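Local coordinates for protein beta-mannosidase (Trichoderma harzianum, PDB 4CVU) that probably hydrolyses terminal beta-linked mannose from the non-reducing ends of oligosaccharides and glycans, as a fungal member of glycoside hydrolase family 2, at residues F183-K193 against F198-P208; Q173-Y181 against M494-D502. One frame throughout, in Å; residues are numbered along the deposited sequence.

Contact 1. Residues F183-K193 against F198-P208; sequences FEYPNRQWVRK and FGWDWGPAFSP. With NAG (2-acetamido-2-deoxy-beta-D-glucopyranose), chain J.
The F183 ring carries W200 on one face: the five-membered ring of the indole stacks on it, centroids 4.1 Å apart and planes tilted by 27°, and W200 CA rests over the same face as a CH-pi contact. The indole in turn presents its edge to R188, with W200 CZ3 3.7 Å from R188 NH1 and the guanidinium face turned toward that edge, the planes 70° apart; NH1 also hydrogen-bonds to S450 O. At the edge of the Y185 ring, in its plane, lies A205 O, 3.5 Å from Y185 CE2, and a water joins this carbonyl to the Y185 hydroxyl. F198 is packed among aliphatic groups: Y185 CB, R188 CB, V191 CG1 and K193 CD. Backbone pairing is sparse: Y185 N donates to F198 O at 3.2 Å, and E184 N adds a weak bond to the same oxygen. E184 OE2 reaches W200 O through a water, while OE1 pairs with R80. K193 runs extended until chi4 (32°) bends NZ onto P208 O, 2.9 Å away; NZ also forms salt bridges with D197 and D113, which probably balance its charge. The whole is a buried, compact loop of the galactose-binding-like domain, doubled back on itself and set against the catalytic barrel, with R192 salt-bridged to E467 of helix 458-475.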
loop_
_atom_site.group_PDB
_atom_site.type_symbol
_atom_site.label_atom_id
_atom_site.label_comp_id
_atom_site.label_asym_id
_atom_site.label_seq_id
_atom_site.Cartn_x
_atom_site.Cartn_y
_atom_site.Cartn_z
ATOM N N PHE A 183 18.912 -19.483 6.942
ATOM C CA PHE A 183 18.185 -18.717 5.943
ATOM C C PHE A 183 18.159 -17.308 6.482
ATOM O O PHE A 183 18.768 -16.393 5.907
ATOM C CB PHE A 183 16.760 -19.283 5.728
ATOM C CG PHE A 183 16.723 -20.564 4.925
ATOM C CD1 PHE A 183 16.734 -20.527 3.547
ATOM C CD2 PHE A 183 16.678 -21.797 5.547
ATOM C CE1 PHE A 183 16.698 -21.694 2.801
ATOM C CE2 PHE A 183 16.659 -22.975 4.806
ATOM C CZ PHE A 183 16.664 -22.915 3.441
ATOM N N GLU A 184 17.474 -17.139 7.612
ATOM C CA GLU A 184 17.550 -15.902 8.348
ATOM C C GLU A 184 18.073 -16.167 9.769
ATOM O O GLU A 184 19.263 -15.962 9.987
ATOM C CB GLU A 184 16.214 -15.141 8.296
ATOM C CG GLU A 184 15.961 -14.616 6.885
ATOM C CD GLU A 184 14.581 -14.017 6.679
ATOM O OE1 GLU A 184 14.245 -12.998 7.330
ATOM O OE2 GLU A 184 13.823 -14.582 5.855
ATOM N N TYR A 185 17.226 -16.597 10.717
ATOM C CA TYR A 185 17.721 -16.936 12.074
ATOM C C TYR A 185 18.584 -18.198 12.096
ATOM O O TYR A 185 18.273 -19.157 11.442
ATOM C CB TYR A 185 16.596 -17.163 13.062
ATOM C CG TYR A 185 15.816 -15.911 13.335
ATOM C CD1 TYR A 185 16.238 -14.998 14.309
ATOM C CD2 TYR A 185 14.678 -15.606 12.609
ATOM C CE1 TYR A 185 15.529 -13.832 14.567
ATOM C CE2 TYR A 185 13.954 -14.438 12.852
ATOM C CZ TYR A 185 14.370 -13.565 13.818
ATOM O OH TYR A 185 13.628 -12.429 14.044
ATOM N N PRO A 186 19.683 -18.184 12.848
ATOM C CA PRO A 186 20.510 -19.364 13.060
ATOM C C PRO A 186 19.973 -20.251 14.157
ATOM O O PRO A 186 19.105 -19.865 14.917
ATOM C CB PRO A 186 21.815 -18.760 13.563
ATOM C CG PRO A 186 21.361 -17.532 14.295
ATOM C CD PRO A 186 20.280 -16.976 13.438
ATOM N N ASN A 187 20.541 -21.437 14.257
ATOM C CA ASN A 187 20.292 -22.360 15.358
ATOM C C ASN A 187 18.976 -23.122 15.412
ATOM O O ASN A 187 18.696 -23.713 16.431
ATOM C CB ASN A 187 20.574 -21.705 16.727
ATOM C CG ASN A 187 22.000 -21.248 16.874
ATOM O OD1 ASN A 187 22.939 -21.956 16.545
ATOM N ND2 ASN A 187 22.158 -20.044 17.278
ATOM N N ARG A 188 18.212 -23.153 14.315
ATOM C CA ARG A 188 16.888 -23.758 14.269
ATOM C C ARG A 188 16.882 -25.263 14.556
ATOM O O ARG A 188 15.888 -25.826 14.920
ATOM C CB ARG A 188 16.198 -23.474 12.932
ATOM C CG ARG A 188 16.704 -24.261 11.758
ATOM C CD ARG A 188 16.225 -23.757 10.382
ATOM N NE ARG A 188 17.052 -24.235 9.268
ATOM C CZ ARG A 188 16.858 -25.391 8.650
ATOM N NH1 ARG A 188 15.927 -26.165 9.061
ATOM N NH2 ARG A 188 17.605 -25.795 7.632
ATOM N N GLN A 189 18.027 -25.916 14.374
ATOM C CA GLN A 189 18.096 -27.354 14.590
ATOM C C GLN A 189 17.783 -27.736 16.056
ATOM O O GLN A 189 17.443 -28.891 16.345
ATOM C CB GLN A 189 19.475 -27.885 14.154
ATOM C CG GLN A 189 20.661 -27.541 15.055
ATOM C CD GLN A 189 21.334 -26.231 14.713
ATOM O OE1 GLN A 189 20.706 -25.305 14.162
ATOM N NE2 GLN A 189 22.622 -26.109 15.098
ATOM N N TRP A 190 17.907 -26.766 16.963
ATOM C CA TRP A 190 17.754 -27.008 18.414
ATOM C C TRP A 190 16.315 -26.932 18.896
ATOM O O TRP A 190 16.041 -27.252 20.038
ATOM C CB TRP A 190 18.635 -26.024 19.245
ATOM C CG TRP A 190 20.040 -26.442 19.196
ATOM C CD1 TRP A 190 21.052 -25.850 18.507
ATOM C CD2 TRP A 190 20.586 -27.614 19.785
ATOM N NE1 TRP A 190 22.214 -26.567 18.649
ATOM C CE2 TRP A 190 21.950 -27.661 19.430
ATOM C CE3 TRP A 190 20.064 -28.620 20.618
ATOM C CZ2 TRP A 190 22.795 -28.684 19.864
ATOM C CZ3 TRP A 190 20.910 -29.630 21.061
ATOM C CH2 TRP A 190 22.255 -29.655 20.678
ATOM N N VAL A 191 15.387 -26.532 18.031
ATOM C CA VAL A 191 13.998 -26.347 18.485
ATOM C C VAL A 191 12.998 -27.130 17.650
ATOM O O VAL A 191 13.022 -27.075 16.435
ATOM C CB VAL A 191 13.614 -24.866 18.578
ATOM C CG1 VAL A 191 13.858 -24.133 17.256
ATOM C CG2 VAL A 191 12.158 -24.721 19.002
ATOM N N ARG A 192 12.103 -27.846 18.316
ATOM C CA ARG A 192 11.008 -28.524 17.645
ATOM C C ARG A 192 9.879 -27.525 17.358
ATOM O O ARG A 192 8.861 -27.465 18.064
ATOM C CB ARG A 192 10.524 -29.699 18.506
ATOM C CG ARG A 192 11.597 -30.707 18.803
ATOM C CD ARG A 192 12.303 -31.175 17.567
ATOM N NE ARG A 192 11.332 -31.520 16.528
ATOM C CZ ARG A 192 11.504 -31.360 15.217
ATOM N NH1 ARG A 192 12.628 -30.855 14.713
ATOM N NH2 ARG A 192 10.540 -31.732 14.379
ATOM N N LYS A 193 10.109 -26.753 16.288
ATOM C CA LYS A 193 9.232 -25.687 15.793
ATOM C C LYS A 193 9.386 -25.743 14.284
ATOM O O LYS A 193 10.442 -26.160 13.725
ATOM C CB LYS A 193 9.636 -24.297 16.366
ATOM C CG LYS A 193 8.788 -23.091 15.901
ATOM C CD LYS A 193 8.999 -21.861 16.784
ATOM C CE LYS A 193 8.318 -20.569 16.276
ATOM N NZ LYS A 193 7.048 -20.819 15.546
ATOM N N PHE A 198 11.731 -19.565 10.743
ATOM C CA PHE A 198 12.958 -18.804 10.813
ATOM C C PHE A 198 13.477 -18.360 9.440
ATOM O O PHE A 198 14.662 -17.970 9.312
ATOM C CB PHE A 198 14.031 -19.614 11.542
ATOM C CG PHE A 198 13.554 -20.171 12.852
ATOM C CD1 PHE A 198 13.426 -19.347 13.956
ATOM C CD2 PHE A 198 13.137 -21.491 12.947
ATOM C CE1 PHE A 198 12.944 -19.855 15.146
ATOM C CE2 PHE A 198 12.628 -21.996 14.122
ATOM C CZ PHE A 198 12.546 -21.168 15.233
ATOM N N GLY A 199 12.588 -18.461 8.426
ATOM C CA GLY A 199 12.847 -18.024 7.098
ATOM C C GLY A 199 13.071 -19.181 6.155
ATOM O O GLY A 199 13.568 -20.208 6.560
ATOM N N TRP A 200 12.679 -19.028 4.892
ATOM C CA TRP A 200 13.104 -19.990 3.845
ATOM C C TRP A 200 13.315 -19.180 2.568
ATOM O O TRP A 200 13.077 -17.945 2.531
ATOM C CB TRP A 200 12.086 -21.149 3.679
ATOM C CG TRP A 200 12.706 -22.557 3.360
ATOM C CD1 TRP A 200 12.860 -23.114 2.142
ATOM C CD2 TRP A 200 13.225 -23.520 4.306
ATOM N NE1 TRP A 200 13.460 -24.356 2.238
ATOM C CE2 TRP A 200 13.700 -24.624 3.556
ATOM C CE3 TRP A 200 13.358 -23.543 5.689
ATOM C CZ2 TRP A 200 14.278 -25.743 4.149
ATOM C CZ3 TRP A 200 13.919 -24.684 6.299
ATOM C CH2 TRP A 200 14.373 -25.776 5.509
ATOM N N ASP A 201 13.764 -19.858 1.511
ATOM C CA ASP A 201 14.040 -19.199 0.261
ATOM C C ASP A 201 12.783 -18.855 -0.547
ATOM O O ASP A 201 12.920 -18.319 -1.620
ATOM C CB ASP A 201 15.076 -19.970 -0.606
ATOM C CG ASP A 201 14.667 -21.379 -0.950
ATOM O OD1 ASP A 201 13.548 -21.849 -0.627
ATOM O OD2 ASP A 201 15.504 -22.058 -1.603
ATOM N N TRP A 202 11.593 -19.065 0.017
ATOM C CA TRP A 202 10.357 -18.565 -0.542
ATOM C C TRP A 202 9.473 -17.870 0.495
ATOM O O TRP A 202 8.353 -17.604 0.183
ATOM C CB TRP A 202 9.505 -19.677 -1.199
ATOM C CG TRP A 202 9.628 -20.993 -0.540
ATOM C CD1 TRP A 202 10.321 -22.087 -1.026
ATOM C CD2 TRP A 202 9.141 -21.363 0.740
ATOM N NE1 TRP A 202 10.268 -23.108 -0.122
ATOM C CE2 TRP A 202 9.538 -22.689 0.966
ATOM C CE3 TRP A 202 8.385 -20.702 1.733
ATOM C CZ2 TRP A 202 9.228 -23.355 2.136
ATOM C CZ3 TRP A 202 8.058 -21.373 2.854
ATOM C CH2 TRP A 202 8.461 -22.677 3.073
ATOM N N GLY A 203 9.946 -17.626 1.694
ATOM C CA GLY A 203 9.059 -17.098 2.782
ATOM C C GLY A 203 9.809 -16.323 3.825
ATOM O O GLY A 203 11.068 -16.357 3.866
ATOM N N PRO A 204 9.060 -15.556 4.657
ATOM C CA PRO A 204 9.598 -14.666 5.684
ATOM C C PRO A 204 9.918 -15.412 6.976
ATOM O O PRO A 204 9.631 -16.648 7.108
ATOM C CB PRO A 204 8.433 -13.670 5.924
ATOM C CG PRO A 204 7.209 -14.503 5.685
ATOM C CD PRO A 204 7.581 -15.511 4.606
ATOM N N ALA A 205 10.499 -14.694 7.929
ATOM C CA ALA A 205 10.930 -15.280 9.175
ATOM C C ALA A 205 10.316 -14.570 10.350
ATOM O O ALA A 205 11.030 -13.808 11.036
ATOM C CB ALA A 205 12.443 -15.187 9.284
ATOM N N PHE A 206 9.043 -14.840 10.616
ATOM C CA PHE A 206 8.325 -14.125 11.682
ATOM C C PHE A 206 8.442 -14.736 13.075
ATOM O O PHE A 206 8.098 -14.074 14.064
ATOM C CB PHE A 206 6.853 -13.924 11.286
ATOM C CG PHE A 206 6.668 -12.926 10.173
ATOM C CD1 PHE A 206 7.155 -11.629 10.309
ATOM C CD2 PHE A 206 6.056 -13.287 8.980
ATOM C CE1 PHE A 206 7.030 -10.723 9.287
ATOM C CE2 PHE A 206 5.927 -12.366 7.952
ATOM C CZ PHE A 206 6.409 -11.084 8.128
ATOM N N SER A 207 8.889 -16.001 13.141
ATOM C CA SER A 207 8.977 -16.765 14.383
ATOM C C SER A 207 7.814 -16.465 15.345
ATOM O O SER A 207 8.050 -16.059 16.497
ATOM C CB SER A 207 10.289 -16.473 15.099
ATOM O OG SER A 207 10.322 -17.171 16.322
ATOM N N PRO A 208 6.581 -16.760 14.911
ATOM C CA PRO A 208 5.395 -16.484 15.732
ATOM C C PRO A 208 5.274 -17.448 16.902
ATOM O O PRO A 208 5.896 -18.546 16.903
ATOM C CB PRO A 208 4.262 -16.656 14.735
ATOM C CG PRO A 208 4.775 -17.708 13.792
ATOM C CD PRO A 208 6.205 -17.284 13.598
HETATM C C1 NAG J . 26.967 -21.329 18.366
HETATM C C2 NAG J . 27.337 -20.046 17.645
HETATM C C3 NAG J . 28.801 -19.939 17.256
HETATM C C4 NAG J . 29.746 -20.323 18.398
HETATM C C5 NAG J . 29.263 -21.575 19.123
HETATM C C6 NAG J . 30.121 -21.857 20.366
HETATM C C7 NAG J . 25.625 -18.953 16.332
HETATM C C8 NAG J . 24.912 -18.944 15.014
HETATM N N2 NAG J . 26.544 -19.909 16.444
HETATM O O3 NAG J . 29.008 -18.593 16.878
HETATM O O4 NAG J . 31.007 -20.604 17.828
HETATM O O5 NAG J . 27.875 -21.478 19.464
HETATM O O6 NAG J . 29.353 -21.834 21.558
HETATM O O7 NAG J . 25.335 -18.125 17.218
HETATM O O HOH W 1 17.052 -19.964 9.098
HETATM O O HOH W 2 14.951 -16.449 4.167
HETATM O O HOH W 3 10.802 -12.036 13.073
#

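Contact 2. Residues Q173-Y181 against M494-D502. With NA (sodium ion), chain B; NAG (2-acetamido-2-deoxy-beta-D-glucopyranose), chain J; NAG (2-acetamido-2-deoxy-beta-D-glucopyranose), chain L.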
loop_
_atom_site.group_PDB
_atom_site.type_symbol
_atom_site.label_atom_id
_atom_site.label_comp_id
_atom_site.label_asym_id
_atom_site.label_seq_id
_atom_site.Cartn_x
_atom_site.Cartn_y
_atom_site.Cartn_z
ATOM N N GLN A 173 26.237 -30.227 21.129
ATOM C CA GLN A 173 26.771 -30.485 19.805
ATOM C C GLN A 173 26.832 -29.233 18.926
ATOM O O GLN A 173 25.980 -28.328 19.005
ATOM C CB GLN A 173 25.968 -31.579 19.091
ATOM C CG GLN A 173 26.668 -32.090 17.847
ATOM C CD GLN A 173 26.019 -33.327 17.244
ATOM O OE1 GLN A 173 24.985 -33.783 17.704
ATOM N NE2 GLN A 173 26.650 -33.883 16.216
ATOM N N HIS A 174 27.876 -29.191 18.111
ATOM C CA HIS A 174 28.038 -28.185 17.083
ATOM C C HIS A 174 28.418 -28.854 15.780
ATOM O O HIS A 174 29.000 -29.939 15.780
ATOM C CB HIS A 174 29.087 -27.152 17.503
ATOM C CG HIS A 174 28.681 -26.381 18.713
ATOM N ND1 HIS A 174 29.035 -26.759 19.989
ATOM C CD2 HIS A 174 27.881 -25.297 18.846
ATOM C CE1 HIS A 174 28.510 -25.911 20.856
ATOM N NE2 HIS A 174 27.789 -25.025 20.191
ATOM N N TRP A 175 28.067 -28.194 14.679
ATOM C CA TRP A 175 28.268 -28.734 13.357
ATOM C C TRP A 175 29.023 -27.693 12.545
ATOM O O TRP A 175 29.032 -26.495 12.913
ATOM C CB TRP A 175 26.902 -28.991 12.682
ATOM C CG TRP A 175 26.090 -30.078 13.269
ATOM C CD1 TRP A 175 25.998 -31.360 12.813
ATOM C CD2 TRP A 175 25.222 -29.991 14.401
ATOM N NE1 TRP A 175 25.137 -32.080 13.596
ATOM C CE2 TRP A 175 24.640 -31.264 14.575
ATOM C CE3 TRP A 175 24.883 -28.967 15.294
ATOM C CZ2 TRP A 175 23.745 -31.541 15.604
ATOM C CZ3 TRP A 175 23.993 -29.244 16.325
ATOM C CH2 TRP A 175 23.432 -30.522 16.471
ATOM N N PRO A 176 29.624 -28.126 11.429
ATOM C CA PRO A 176 30.244 -27.182 10.498
ATOM C C PRO A 176 29.244 -26.145 10.004
ATOM O O PRO A 176 28.050 -26.427 9.919
ATOM C CB PRO A 176 30.727 -28.063 9.340
ATOM C CG PRO A 176 30.826 -29.418 9.925
ATOM C CD PRO A 176 29.799 -29.516 10.998
ATOM N N ALA A 177 29.754 -24.957 9.700
ATOM C CA ALA A 177 28.951 -23.834 9.285
ATOM C C ALA A 177 28.081 -24.168 8.061
ATOM O O ALA A 177 26.929 -23.777 8.004
ATOM C CB ALA A 177 29.865 -22.645 8.988
ATOM N N SER A 178 28.627 -24.924 7.110
ATOM C CA SER A 178 27.893 -25.278 5.906
ATOM C C SER A 178 26.679 -26.182 6.189
ATOM O O SER A 178 25.708 -26.168 5.439
ATOM C CB SER A 178 28.827 -25.911 4.854
ATOM O OG SER A 178 29.359 -27.136 5.296
ATOM N N VAL A 179 26.741 -26.942 7.283
ATOM C CA VAL A 179 25.672 -27.851 7.682
ATOM C C VAL A 179 24.517 -27.097 8.379
ATOM O O VAL A 179 23.363 -27.462 8.198
ATOM C CB VAL A 179 26.214 -28.983 8.575
ATOM C CG1 VAL A 179 25.099 -29.849 9.131
ATOM C CG2 VAL A 179 27.193 -29.874 7.794
ATOM N N VAL A 180 24.825 -26.066 9.151
ATOM C CA VAL A 180 23.797 -25.304 9.904
ATOM C C VAL A 180 23.619 -23.869 9.370
ATOM O O VAL A 180 23.103 -22.988 10.044
ATOM C CB VAL A 180 24.131 -25.281 11.419
ATOM C CG1 VAL A 180 24.071 -26.691 11.983
ATOM C CG2 VAL A 180 25.492 -24.655 11.690
ATOM N N TYR A 181 24.081 -23.642 8.153
ATOM C CA TYR A 181 23.942 -22.365 7.476
ATOM C C TYR A 181 22.498 -21.906 7.519
ATOM O O TYR A 181 21.612 -22.651 7.102
ATOM C CB TYR A 181 24.377 -22.534 6.030
ATOM C CG TYR A 181 24.284 -21.277 5.204
ATOM C CD1 TYR A 181 25.077 -20.186 5.471
ATOM C CD2 TYR A 181 23.410 -21.205 4.129
ATOM C CE1 TYR A 181 25.002 -19.028 4.698
ATOM C CE2 TYR A 181 23.313 -20.056 3.370
ATOM C CZ TYR A 181 24.114 -18.985 3.659
ATOM O OH TYR A 181 24.002 -17.879 2.857
ATOM N N MET A 494 22.404 -32.886 2.536
ATOM C CA MET A 494 23.061 -32.479 3.775
ATOM C C MET A 494 24.103 -33.448 4.308
ATOM O O MET A 494 25.122 -33.010 4.843
ATOM C CB MET A 494 22.037 -32.186 4.862
ATOM C CG MET A 494 21.181 -30.981 4.558
ATOM S SD MET A 494 22.112 -29.589 3.900
ATOM C CE MET A 494 23.374 -29.473 5.183
ATOM N N LEU A 495 23.867 -34.747 4.161
ATOM C CA LEU A 495 24.873 -35.721 4.544
ATOM C C LEU A 495 26.172 -35.614 3.726
ATOM O O LEU A 495 27.258 -35.580 4.294
ATOM C CB LEU A 495 24.298 -37.159 4.579
ATOM C CG LEU A 495 23.352 -37.445 5.775
ATOM C CD1 LEU A 495 22.616 -38.781 5.646
ATOM C CD2 LEU A 495 24.054 -37.399 7.107
ATOM N N PRO A 496 26.073 -35.526 2.389
ATOM C CA PRO A 496 27.342 -35.327 1.651
ATOM C C PRO A 496 28.013 -33.962 1.916
ATOM O O PRO A 496 29.227 -33.881 1.895
ATOM C CB PRO A 496 26.945 -35.487 0.187
ATOM C CG PRO A 496 25.652 -36.266 0.208
ATOM C CD PRO A 496 24.961 -35.961 1.514
ATOM N N ILE A 497 27.232 -32.929 2.232
ATOM C CA ILE A 497 27.810 -31.649 2.674
ATOM C C ILE A 497 28.600 -31.880 3.991
ATOM O O ILE A 497 29.724 -31.421 4.137
ATOM C CB ILE A 497 26.741 -30.530 2.854
ATOM C CG1 ILE A 497 26.282 -30.016 1.502
ATOM C CG2 ILE A 497 27.312 -29.374 3.671
ATOM C CD1 ILE A 497 25.077 -29.104 1.582
ATOM N N ALA A 498 28.008 -32.618 4.905
ATOM C CA ALA A 498 28.675 -32.951 6.140
ATOM C C ALA A 498 29.936 -33.813 5.919
ATOM O O ALA A 498 30.947 -33.550 6.546
ATOM C CB ALA A 498 27.737 -33.589 7.103
ATOM N N GLN A 499 29.890 -34.788 5.029
ATOM C CA GLN A 499 31.085 -35.543 4.709
ATOM C C GLN A 499 32.190 -34.666 4.149
ATOM O O GLN A 499 33.328 -34.766 4.584
ATOM C CB GLN A 499 30.787 -36.714 3.773
ATOM C CG GLN A 499 32.000 -37.200 2.964
ATOM C CD GLN A 499 32.173 -38.696 3.020
ATOM O OE1 GLN A 499 32.764 -39.210 3.954
ATOM N NE2 GLN A 499 31.635 -39.412 2.023
ATOM N N GLY A 500 31.859 -33.806 3.206
ATOM C CA GLY A 500 32.801 -32.857 2.690
ATOM C C GLY A 500 33.335 -31.880 3.722
ATOM O O GLY A 500 34.481 -31.551 3.728
ATOM N N ALA A 501 32.478 -31.376 4.572
ATOM C CA ALA A 501 32.842 -30.283 5.454
ATOM C C ALA A 501 33.673 -30.761 6.638
ATOM O O ALA A 501 34.526 -30.029 7.109
ATOM C CB ALA A 501 31.602 -29.574 5.955
ATOM N N ASP A 502 33.417 -31.969 7.129
ATOM C CA ASP A 502 34.174 -32.522 8.275
ATOM C C ASP A 502 34.285 -34.033 8.173
ATOM O O ASP A 502 33.555 -34.741 8.845
ATOM C CB ASP A 502 33.486 -32.130 9.590
ATOM C CG ASP A 502 34.364 -32.370 10.829
ATOM O OD1 ASP A 502 35.306 -33.193 10.797
ATOM O OD2 ASP A 502 34.085 -31.730 11.854
HETATM NA NA NA B . 35.593 -33.115 13.398
HETATM C C1 NAG J . 26.967 -21.329 18.366
HETATM C C2 NAG J . 27.337 -20.046 17.645
HETATM C C3 NAG J . 28.801 -19.939 17.256
HETATM C C4 NAG J . 29.746 -20.323 18.398
HETATM C C5 NAG J . 29.263 -21.575 19.123
HETATM C C6 NAG J . 30.121 -21.857 20.366
HETATM C C7 NAG J . 25.625 -18.953 16.332
HETATM C C8 NAG J . 24.912 -18.944 15.014
HETATM N N2 NAG J . 26.544 -19.909 16.444
HETATM O O3 NAG J . 29.008 -18.593 16.878
HETATM O O4 NAG J . 31.007 -20.604 17.828
HETATM O O5 NAG J . 27.875 -21.478 19.464
HETATM O O6 NAG J . 29.353 -21.834 21.558
HETATM O O7 NAG J . 25.335 -18.125 17.218
HETATM C C1 NAG L . 24.514 -15.086 0.797
HETATM C C2 NAG L . 25.476 -15.755 -0.145
HETATM C C3 NAG L . 26.636 -16.331 0.650
HETATM C C4 NAG L . 27.246 -15.205 1.489
HETATM C C5 NAG L . 26.165 -14.523 2.333
HETATM C C6 NAG L . 26.692 -13.363 3.169
HETATM C C7 NAG L . 24.939 -17.030 -2.182
HETATM C C8 NAG L . 24.097 -18.121 -2.806
HETATM N N2 NAG L . 24.751 -16.772 -0.887
HETATM O O3 NAG L . 27.562 -16.910 -0.270
HETATM O O4 NAG L . 28.268 -15.683 2.355
HETATM O O5 NAG L . 25.168 -14.020 1.468
HETATM O O6 NAG L . 27.300 -12.433 2.307
HETATM O O7 NAG L . 25.734 -16.431 -2.895
#
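Two bends in the M494 side chain, chi2 -43° and chi3 -53°, curl its CE methyl back against the loop, 3.6 Å from V179 O. On the loop, V179 holds CG2 beside its backbone N and anti to its carbonyl carbon, which sets that methyl against the helix, 3.8 Å from A498 CB. S178 OG touches two methyls, I497 CG2 and A501 CB, each at 3.4 Å. Further along, P176 CB meets A501 CB at 3.8 Å, and its CG reaches D502 CB. M494, I497, A498 and A501 therefore form one stripe on helix 490-501, with alanines where the loop comes close. Just past the helix, D502 OD1 and OD2 each bind a sodium ion at 2.6 Å, with T505 OG1 as a further ligand. At the other end of the loop, H174 NE2 bonds to N167 O and lies near the ring oxygen of an attached sugar; an alanine here would probably leave N167 O without this donor and the sugar without its imidazole neighbour. No hydrogen bond joins the two segments, and V179 O turns to T452 instead; cohesion rests on van der Waals contact, while the sodium ion probably offsets the charge of the D502 carboxylate.

How the contacts relate
Following the chain from the N terminus, helix 159-168 of the galactose-binding-like domain leads into 173-181, then directly into 183-193 and 198-208, before strand 215-221 returns to the sheet. Contact 1 closes a short loop with four residues between its segments. Contact 2 closes a far larger one, running on through the next beta domain and much of the barrel to helix 490-501, and contact 1 is nested inside it. The two meet where W190 packs on W175 and Q173 O, and Q189 on W175 and V180. Both also border the same attached N-acetylglucosamine. The packing of 173-181 on helix 490-501 ties the N-terminal domain to the catalytic barrel.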